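Long-range contact in nitrophorin Cim l NP (Cimex lectularius, PDB 1Y21), which carries nitric oxide on its heme in the saliva of the feeding insect and releases it into the victim, dilating the blood vessels: residues I80-G85 with D111-G116. Residues are numbered along the deposited sequence; the frame is centred on the assembly and turned at random.
Sequences ITETMG and DQKKSG
The hydroxyl of Thr83 donates its proton to the backbone carbonyl of Lys114, OG1 to O 2.7 Å, reaching the oxygen at a C=O...donor angle of 138° and tilted 28° from the carbonyl plane. A chi1 of 60° stands OG1 over its own backbone, flanked by N and C, and leaves CG2 to lie against Lys114 CD at 3.9 Å. A water extends this grip: it donates to Thr83 OG1 and to Lys113 O (2.7 Å from the water oxygen), and also hydrogen-bonds Thr81 OG1, tying both threonines to the backbone of Lys113. On one flank Lys113 NZ meets Glu82 OE1 at 3.0 Å, on the anti side of the carboxylate, the two side chains crossing at about a right angle in a salt bridge. Elsewhere the Met84 methyl CE rests on the Gly116 backbone, 3.6 Å from its C. Behind this first shell, Thr81 OG1 accepts from Met84 N (3.1 Å), an ST motif, and Asp110 accepts from Lys114 N. Arg135 of strand 127-135 touches Thr83, Met84 and Lys114. The contact thus joins the connections of two beta hairpins, 73-80/84-91 and 103-108/116-124, one from each sheet of the two-sheet sandwich characteristic of the DNase I-like fold.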
loop_
_atom_site.group_PDB
_atom_site.type_symbol
_atom_site.label_atom_id
_atom_site.label_comp_id
_atom_site.label_asym_id
_atom_site.label_seq_id
_atom_site.Cartn_x
_atom_site.Cartn_y
_atom_site.Cartn_z
ATOM N N ILE A 80 -13.473 3.926 -2.466
ATOM C CA ILE A 80 -13.684 3.425 -1.094
ATOM C C ILE A 80 -14.667 2.244 -1.097
ATOM O O ILE A 80 -15.666 2.237 -1.853
ATOM C CB ILE A 80 -14.194 4.537 -0.166
ATOM C CG1 ILE A 80 -15.330 5.322 -0.827
ATOM C CG2 ILE A 80 -13.079 5.506 0.133
ATOM C CD1 ILE A 80 -16.384 5.932 0.142
ATOM N N THR A 81 -14.359 1.215 -0.329
ATOM C CA THR A 81 -15.302 0.174 0.022
ATOM C C THR A 81 -15.477 0.231 1.543
ATOM O O THR A 81 -15.073 1.195 2.199
ATOM C CB THR A 81 -14.813 -1.229 -0.421
ATOM O OG1 THR A 81 -13.689 -1.641 0.377
ATOM C CG2 THR A 81 -14.270 -1.194 -1.829
ATOM N N GLU A 82 -16.146 -0.778 2.080
ATOM C CA GLU A 82 -16.351 -0.913 3.513
ATOM C C GLU A 82 -14.990 -0.913 4.242
ATOM O O GLU A 82 -14.781 -0.266 5.264
ATOM C CB GLU A 82 -17.035 -2.277 3.760
ATOM C CG GLU A 82 -18.436 -2.301 4.378
ATOM C CD GLU A 82 -18.884 -3.681 4.982
ATOM O OE1 GLU A 82 -19.536 -4.479 4.230
ATOM O OE2 GLU A 82 -18.666 -3.970 6.216
ATOM N N THR A 83 -14.044 -1.653 3.702
ATOM C CA THR A 83 -12.809 -1.875 4.428
ATOM C C THR A 83 -11.574 -1.312 3.757
ATOM O O THR A 83 -10.535 -1.399 4.352
ATOM C CB THR A 83 -12.548 -3.376 4.602
ATOM O OG1 THR A 83 -12.462 -3.977 3.311
ATOM C CG2 THR A 83 -13.690 -4.066 5.360
ATOM N N MET A 84 -11.675 -0.801 2.530
ATOM C CA MET A 84 -10.496 -0.289 1.794
ATOM C C MET A 84 -10.720 1.082 1.170
ATOM O O MET A 84 -11.833 1.440 0.805
ATOM C CB MET A 84 -10.051 -1.224 0.647
ATOM C CG MET A 84 -9.670 -2.595 1.111
ATOM S SD MET A 84 -9.433 -3.710 -0.304
ATOM C CE MET A 84 -11.041 -4.425 -0.413
ATOM N N GLY A 85 -9.634 1.817 1.067
ATOM C CA GLY A 85 -9.534 3.012 0.280
ATOM C C GLY A 85 -8.269 3.039 -0.554
ATOM O O GLY A 85 -7.181 2.687 -0.079
ATOM N N ASP A 111 -19.390 -12.440 0.126
ATOM C CA ASP A 111 -20.748 -11.854 -0.027
ATOM C C ASP A 111 -21.050 -10.655 0.909
ATOM O O ASP A 111 -22.057 -9.947 0.720
ATOM C CB ASP A 111 -21.872 -12.927 0.133
ATOM C CG ASP A 111 -21.812 -13.697 1.473
ATOM O OD1 ASP A 111 -21.212 -13.208 2.476
ATOM O OD2 ASP A 111 -22.331 -14.833 1.581
ATOM N N GLN A 112 -20.185 -10.445 1.912
ATOM C CA GLN A 112 -20.245 -9.284 2.804
ATOM C C GLN A 112 -19.484 -8.066 2.234
ATOM O O GLN A 112 -19.349 -7.059 2.929
ATOM C CB GLN A 112 -19.648 -9.656 4.161
ATOM C CG GLN A 112 -20.301 -10.866 4.829
ATOM C CD GLN A 112 -21.787 -10.632 5.129
ATOM O OE1 GLN A 112 -22.137 -9.649 5.795
ATOM N NE2 GLN A 112 -22.666 -11.509 4.613
ATOM N N LYS A 113 -18.967 -8.183 0.998
ATOM C CA LYS A 113 -18.105 -7.172 0.343
ATOM C C LYS A 113 -16.936 -6.619 1.204
ATOM O O LYS A 113 -16.551 -5.458 1.041
ATOM C CB LYS A 113 -18.931 -5.983 -0.236
ATOM C CG LYS A 113 -20.382 -6.301 -0.733
ATOM C CD LYS A 113 -21.420 -5.202 -0.366
ATOM C CE LYS A 113 -21.682 -5.052 1.175
ATOM N NZ LYS A 113 -21.064 -3.775 1.801
ATOM N N LYS A 114 -16.385 -7.453 2.095
ATOM C CA LYS A 114 -15.379 -7.036 3.071
ATOM C C LYS A 114 -13.908 -7.347 2.633
ATOM O O LYS A 114 -12.989 -6.643 3.016
ATOM C CB LYS A 114 -15.624 -7.745 4.389
ATOM C CG LYS A 114 -16.728 -7.140 5.264
ATOM C CD LYS A 114 -16.179 -6.721 6.649
ATOM C CE LYS A 114 -16.515 -7.722 7.798
ATOM N NZ LYS A 114 -15.299 -8.198 8.579
ATOM N N SER A 115 -13.701 -8.439 1.915
ATOM C CA SER A 115 -12.372 -8.794 1.405
ATOM C C SER A 115 -12.378 -8.615 -0.093
ATOM O O SER A 115 -13.428 -8.587 -0.735
ATOM C CB SER A 115 -11.979 -10.209 1.839
ATOM O OG SER A 115 -11.835 -10.273 3.275
ATOM N N GLY A 116 -11.184 -8.520 -0.642
ATOM C CA GLY A 116 -10.929 -8.401 -2.053
ATOM C C GLY A 116 -9.923 -7.302 -2.291
ATOM O O GLY A 116 -8.942 -7.227 -1.594
HETATM O O HOH W 1 -14.289 -4.038 1.166
#